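Local coordinates for fructooligosaccharide ABC transporter substrate-binding protein FusA (Streptococcus pneumoniae, PDB 5G5Y), which binds short- and long-chain fructooligosaccharides, preferring tetrasaccharides and larger, and serves as the solute-binding component of their ABC importer, at residues A[295-307]-A[412-426]. Sequence-based numbering, arbitrary orientation.
Sequences KHVARTNGMGFAR and YVPYMSNVNNYPRVF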
loop_
_atom_site.group_PDB
_atom_site.type_symbol
_atom_site.label_atom_id
_atom_site.label_comp_id
_atom_site.label_asym_id
_atom_site.label_seq_id
_atom_site.Cartn_x
_atom_site.Cartn_y
_atom_site.Cartn_z
ATOM N N LYS A 295 -19.055 -1.295 -16.918
ATOM C CA LYS A 295 -17.780 -1.685 -16.326
ATOM C C LYS A 295 -17.280 -0.576 -15.404
ATOM O O LYS A 295 -17.485 0.630 -15.676
ATOM C CB LYS A 295 -16.731 -1.898 -17.396
ATOM C CG LYS A 295 -16.972 -3.094 -18.287
ATOM C CD LYS A 295 -15.931 -3.086 -19.366
ATOM C CE LYS A 295 -16.189 -4.093 -20.451
ATOM N NZ LYS A 295 -14.979 -4.173 -21.324
ATOM N N HIS A 296 -16.642 -0.986 -14.328
ATOM C CA HIS A 296 -16.136 -0.039 -13.320
ATOM C C HIS A 296 -15.016 -0.701 -12.549
ATOM O O HIS A 296 -15.024 -1.913 -12.334
ATOM C CB HIS A 296 -17.251 0.404 -12.353
ATOM C CG HIS A 296 -16.854 1.508 -11.436
ATOM N ND1 HIS A 296 -16.552 2.766 -11.901
ATOM C CD2 HIS A 296 -16.684 1.553 -10.085
ATOM C CE1 HIS A 296 -16.263 3.560 -10.885
ATOM N NE2 HIS A 296 -16.299 2.837 -9.770
ATOM N N VAL A 297 -14.036 0.102 -12.150
ATOM C CA VAL A 297 -13.036 -0.264 -11.158
ATOM C C VAL A 297 -13.101 0.735 -10.009
ATOM O O VAL A 297 -12.979 1.959 -10.235
ATOM C CB VAL A 297 -11.626 -0.251 -11.764
ATOM C CG1 VAL A 297 -10.573 -0.561 -10.720
ATOM C CG2 VAL A 297 -11.544 -1.287 -12.884
ATOM N N ALA A 298 -13.256 0.208 -8.795
ATOM C CA ALA A 298 -13.244 1.029 -7.585
ATOM C C ALA A 298 -11.772 1.280 -7.253
ATOM O O ALA A 298 -10.916 0.369 -7.321
ATOM C CB ALA A 298 -13.915 0.326 -6.462
ATOM N N ARG A 299 -11.455 2.531 -6.950
ATOM C CA ARG A 299 -10.100 2.855 -6.520
ATOM C C ARG A 299 -9.932 2.492 -5.055
ATOM O O ARG A 299 -10.837 2.740 -4.222
ATOM C CB ARG A 299 -9.847 4.320 -6.712
ATOM C CG ARG A 299 -9.852 4.697 -8.149
ATOM C CD ARG A 299 -9.747 6.201 -8.333
ATOM N NE ARG A 299 -8.449 6.687 -7.911
ATOM C CZ ARG A 299 -8.053 7.958 -7.943
ATOM N NH1 ARG A 299 -8.837 8.968 -8.357
ATOM N NH2 ARG A 299 -6.817 8.238 -7.533
ATOM N N THR A 300 -8.804 1.884 -4.727
ATOM C CA THR A 300 -8.425 1.761 -3.307
ATOM C C THR A 300 -8.036 3.163 -2.811
ATOM O O THR A 300 -7.932 4.102 -3.619
ATOM C CB THR A 300 -7.161 0.878 -3.053
ATOM O OG1 THR A 300 -5.987 1.564 -3.528
ATOM C CG2 THR A 300 -7.296 -0.474 -3.705
ATOM N N ASN A 301 -7.787 3.260 -1.495
ATOM C CA ASN A 301 -7.237 4.464 -0.910
ATOM C C ASN A 301 -5.739 4.343 -0.592
ATOM O O ASN A 301 -5.175 5.188 0.088
ATOM C CB ASN A 301 -8.060 4.896 0.299
ATOM C CG ASN A 301 -9.527 5.042 -0.036
ATOM O OD1 ASN A 301 -9.874 5.703 -1.029
ATOM N ND2 ASN A 301 -10.386 4.399 0.723
ATOM N N GLY A 302 -5.094 3.355 -1.184
ATOM C CA GLY A 302 -3.672 3.152 -1.006
ATOM C C GLY A 302 -2.849 4.290 -1.550
ATOM O O GLY A 302 -3.218 4.917 -2.551
ATOM N N MET A 303 -1.720 4.551 -0.903
ATOM C CA MET A 303 -0.836 5.634 -1.348
ATOM C C MET A 303 0.569 5.325 -0.857
ATOM O O MET A 303 0.728 4.869 0.279
ATOM C CB MET A 303 -1.314 6.969 -0.775
ATOM C CG MET A 303 -0.756 8.182 -1.514
ATOM S SD MET A 303 -0.873 9.749 -0.603
ATOM C CE MET A 303 -0.662 10.872 -1.966
ATOM N N GLY A 304 1.581 5.598 -1.683
ATOM C CA GLY A 304 2.982 5.457 -1.268
ATOM C C GLY A 304 3.353 6.631 -0.381
ATOM O O GLY A 304 4.003 7.596 -0.811
ATOM N N PHE A 305 2.874 6.580 0.846
ATOM C CA PHE A 305 3.020 7.695 1.783
ATOM C C PHE A 305 3.033 7.198 3.194
ATOM O O PHE A 305 2.194 6.376 3.583
ATOM C CB PHE A 305 1.905 8.716 1.603
ATOM C CG PHE A 305 1.997 9.891 2.544
ATOM C CD1 PHE A 305 2.912 10.921 2.327
ATOM C CD2 PHE A 305 1.174 9.943 3.681
ATOM C CE1 PHE A 305 2.938 12.024 3.182
ATOM C CE2 PHE A 305 1.242 11.008 4.550
ATOM C CZ PHE A 305 2.144 12.044 4.305
ATOM N N ALA A 306 4.028 7.619 3.944
ATOM C CA ALA A 306 4.022 7.412 5.398
ATOM C C ALA A 306 4.358 8.692 6.043
ATOM O O ALA A 306 5.392 9.288 5.728
ATOM C CB ALA A 306 5.010 6.328 5.787
ATOM N N ARG A 307 3.494 9.136 6.962
ATOM C CA ARG A 307 3.605 10.449 7.545
ATOM C C ARG A 307 4.918 10.666 8.314
ATOM O O ARG A 307 5.468 11.769 8.296
ATOM C CB ARG A 307 2.440 10.717 8.522
ATOM C CG ARG A 307 1.990 12.152 8.480
ATOM C CD ARG A 307 0.753 12.441 9.307
ATOM N NE ARG A 307 -0.287 11.415 9.250
ATOM C CZ ARG A 307 -1.246 11.309 8.332
ATOM N NH1 ARG A 307 -1.335 12.166 7.325
ATOM N NH2 ARG A 307 -2.134 10.301 8.437
ATOM N N TYR A 412 -7.280 -1.382 -16.275
ATOM C CA TYR A 412 -8.135 -0.826 -15.196
ATOM C C TYR A 412 -8.406 0.669 -15.274
ATOM O O TYR A 412 -9.527 1.123 -15.042
ATOM C CB TYR A 412 -7.557 -1.139 -13.843
ATOM C CG TYR A 412 -7.243 -2.567 -13.550
ATOM C CD1 TYR A 412 -8.092 -3.601 -13.939
ATOM C CD2 TYR A 412 -6.096 -2.892 -12.848
ATOM C CE1 TYR A 412 -7.793 -4.913 -13.674
ATOM C CE2 TYR A 412 -5.807 -4.206 -12.518
ATOM C CZ TYR A 412 -6.665 -5.215 -12.918
ATOM O OH TYR A 412 -6.359 -6.526 -12.618
ATOM N N VAL A 413 -7.376 1.454 -15.565
ATOM C CA VAL A 413 -7.521 2.890 -15.593
ATOM C C VAL A 413 -8.707 3.431 -16.421
ATOM O O VAL A 413 -9.426 4.299 -15.927
ATOM C CB VAL A 413 -6.198 3.555 -15.950
ATOM C CG1 VAL A 413 -6.369 5.047 -16.264
ATOM C CG2 VAL A 413 -5.232 3.354 -14.782
ATOM N N PRO A 414 -8.974 2.867 -17.617
ATOM C CA PRO A 414 -10.120 3.340 -18.390
ATOM C C PRO A 414 -11.482 3.247 -17.682
ATOM O O PRO A 414 -12.411 3.995 -18.036
ATOM C CB PRO A 414 -10.101 2.449 -19.645
ATOM C CG PRO A 414 -8.687 1.985 -19.776
ATOM C CD PRO A 414 -8.203 1.837 -18.361
ATOM N N TYR A 415 -11.573 2.373 -16.671
ATOM C CA TYR A 415 -12.814 2.108 -15.957
ATOM C C TYR A 415 -12.856 2.719 -14.541
ATOM O O TYR A 415 -13.837 2.518 -13.864
ATOM C CB TYR A 415 -13.032 0.613 -15.885
ATOM C CG TYR A 415 -12.990 0.028 -17.260
ATOM C CD1 TYR A 415 -13.990 0.340 -18.177
ATOM C CD2 TYR A 415 -11.930 -0.763 -17.671
ATOM C CE1 TYR A 415 -13.941 -0.115 -19.465
ATOM C CE2 TYR A 415 -11.881 -1.260 -18.977
ATOM C CZ TYR A 415 -12.883 -0.915 -19.858
ATOM O OH TYR A 415 -12.873 -1.410 -21.119
ATOM N N MET A 416 -11.810 3.460 -14.138
ATOM C CA MET A 416 -11.759 4.190 -12.860
ATOM C C MET A 416 -12.365 5.568 -13.037
ATOM O O MET A 416 -11.668 6.584 -13.352
ATOM C CB MET A 416 -10.308 4.344 -12.395
ATOM C CG MET A 416 -9.602 3.043 -12.045
ATOM S SD MET A 416 -7.928 3.526 -11.559
ATOM C CE MET A 416 -7.079 1.960 -11.711
ATOM N N SER A 417 -13.664 5.637 -12.837
ATOM C CA SER A 417 -14.406 6.833 -13.122
ATOM C C SER A 417 -14.401 7.855 -11.994
ATOM O O SER A 417 -14.880 8.965 -12.201
ATOM C CB SER A 417 -15.859 6.448 -13.480
ATOM O OG SER A 417 -15.823 5.671 -14.699
ATOM N N ASN A 418 -13.906 7.496 -10.823
ATOM C CA ASN A 418 -13.900 8.404 -9.670
ATOM C C ASN A 418 -12.683 9.331 -9.740
ATOM O O ASN A 418 -11.543 8.867 -9.748
ATOM C CB ASN A 418 -13.931 7.625 -8.373
ATOM C CG ASN A 418 -15.259 6.868 -8.198
ATOM O OD1 ASN A 418 -15.715 6.182 -9.129
ATOM N ND2 ASN A 418 -15.924 7.059 -7.058
ATOM N N VAL A 419 -12.956 10.631 -9.766
ATOM C CA VAL A 419 -11.902 11.666 -9.830
ATOM C C VAL A 419 -10.921 11.489 -8.654
ATOM O O VAL A 419 -9.667 11.563 -8.806
ATOM C CB VAL A 419 -12.508 13.099 -9.801
ATOM C CG1 VAL A 419 -11.409 14.161 -9.727
ATOM C CG2 VAL A 419 -13.409 13.415 -10.984
ATOM N N ASN A 420 -11.503 11.237 -7.482
ATOM C CA ASN A 420 -10.764 11.167 -6.249
ATOM C C ASN A 420 -10.890 9.849 -5.552
ATOM O O ASN A 420 -11.866 9.125 -5.716
ATOM C CB ASN A 420 -11.219 12.282 -5.298
ATOM C CG ASN A 420 -10.716 13.660 -5.763
ATOM O OD1 ASN A 420 -9.516 13.870 -5.930
ATOM N ND2 ASN A 420 -11.609 14.527 -6.048
ATOM N N ASN A 421 -9.880 9.573 -4.742
ATOM C CA ASN A 421 -9.980 8.546 -3.665
ATOM C C ASN A 421 -9.930 9.280 -2.306
ATOM O O ASN A 421 -10.013 10.513 -2.272
ATOM C CB ASN A 421 -8.927 7.436 -3.818
ATOM C CG ASN A 421 -7.505 7.928 -3.666
ATOM O OD1 ASN A 421 -7.285 9.108 -3.435
ATOM N ND2 ASN A 421 -6.535 7.020 -3.768
ATOM N N TYR A 422 -9.896 8.526 -1.206
ATOM C CA TYR A 422 -9.964 9.126 0.141
ATOM C C TYR A 422 -8.536 9.440 0.609
ATOM O O TYR A 422 -7.695 8.515 0.650
ATOM C CB TYR A 422 -10.641 8.181 1.166
ATOM C CG TYR A 422 -10.949 8.982 2.431
ATOM C CD1 TYR A 422 -12.066 9.783 2.493
ATOM C CD2 TYR A 422 -10.066 9.009 3.510
ATOM C CE1 TYR A 422 -12.319 10.570 3.615
ATOM C CE2 TYR A 422 -10.302 9.817 4.629
ATOM C CZ TYR A 422 -11.417 10.599 4.667
ATOM O OH TYR A 422 -11.664 11.363 5.801
ATOM N N PRO A 423 -8.255 10.702 0.980
ATOM C CA PRO A 423 -6.886 11.085 1.288
ATOM C C PRO A 423 -6.434 10.637 2.694
ATOM O O PRO A 423 -7.245 10.530 3.615
ATOM C CB PRO A 423 -6.918 12.602 1.179
ATOM C CG PRO A 423 -8.305 12.966 1.555
ATOM C CD PRO A 423 -9.181 11.853 1.070
ATOM N N ARG A 424 -5.141 10.426 2.838
ATOM C CA ARG A 424 -4.531 9.962 4.101
ATOM C C ARG A 424 -4.433 11.090 5.155
ATOM O O ARG A 424 -3.343 11.385 5.596
ATOM C CB ARG A 424 -3.089 9.466 3.803
ATOM C CG ARG A 424 -2.954 8.202 2.982
ATOM C CD ARG A 424 -3.832 7.147 3.604
ATOM N NE ARG A 424 -3.484 5.798 3.207
ATOM C CZ ARG A 424 -4.357 4.789 3.126
ATOM N NH1 ARG A 424 -5.646 4.950 3.396
ATOM N NH2 ARG A 424 -3.925 3.595 2.759
ATOM N N VAL A 425 -5.559 11.678 5.552
ATOM C CA VAL A 425 -5.566 12.869 6.392
ATOM C C VAL A 425 -5.059 12.541 7.788
ATOM O O VAL A 425 -5.186 11.426 8.220
ATOM C CB VAL A 425 -6.972 13.502 6.489
ATOM C CG1 VAL A 425 -7.302 14.193 5.180
ATOM C CG2 VAL A 425 -8.031 12.459 6.869
ATOM N N PHE A 426 -4.509 13.540 8.468
ATOM C CA PHE A 426 -4.096 13.488 9.848
ATOM C C PHE A 426 -5.234 14.004 10.763
ATOM O O PHE A 426 -5.527 15.179 10.782
ATOM C CB PHE A 426 -2.855 14.414 10.001
ATOM C CG PHE A 426 -2.015 14.161 11.205
ATOM C CD1 PHE A 426 -2.434 13.410 12.281
ATOM C CD2 PHE A 426 -0.733 14.740 11.261
ATOM C CE1 PHE A 426 -1.596 13.189 13.374
ATOM C CE2 PHE A 426 0.096 14.532 12.345
ATOM C CZ PHE A 426 -0.321 13.763 13.399
HETATM O O HOH W 1 -17.305 3.621 -14.230
HETATM O O HOH W 2 -15.489 -1.700 -22.813
HETATM O O HOH W 3 -13.007 4.686 -9.754
HETATM O O HOH W 4 -5.158 7.938 -0.243
HETATM O O HOH W 5 -3.715 7.640 -3.612
#
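Arg-299 and Asn-421 meet where two mostly irregular segments run side by side. The Arg-299 chain bends at chi3 (68°), which turns its guanidinium edge to the backbone of 418-419. Arg-299 NH1 donates to Asn-418 O at 3.0 Å, in the guanidinium plane, and weakly to Val-419 O. The Asn-421 amide stacks on the guanidinium, with planes 24° apart. Asn-421 ND2 reaches Thr-300 O at 3.2 Å, on a lone pair.

Other direct hydrogen bonds follow. Tyr-422 N donates to Asn-301 OD1 at 2.8 Å from above the amide plane. Val-297 N bonds Tyr-415 O at 3.0 Å, backbone to backbone. Arg-307 NH1 donates to Arg-424 O at 2.8 Å, while NH2 adds a weak bond to the same oxygen. Asp-69 and Leu-108 O also hold this guanidinium. Waters bridge Val-297 O to Asn-418 N and Asn-301 O to Tyr-422 O.

Flat groups add further contacts. Arg-307 NE lies over one face of the Phe-426 ring, toward its rim, with the guanidinium 19° from parallel; Arg-307 CD is 3.4 Å from Phe-426 CD2. Asn-301 O sits over the centre of the Arg-424 guanidinium, 3.1 Å above its plane.

Apolar contacts gather at the other end. Val-297 packs CB on Met-416 CG and CG2 on Tyr-415 CB. The Lys-295 chain lies alongside the Tyr-415 ring.

The arrangement pairs two long connecting segments of a solute-binding protein 1 family member. One leads into strand 305-306; the other joins helices 399-412 and 429-455. The side chain of Thr-300 is about 7 Å from that of the substrate-binding Trp-270, which places this part near the sugar site.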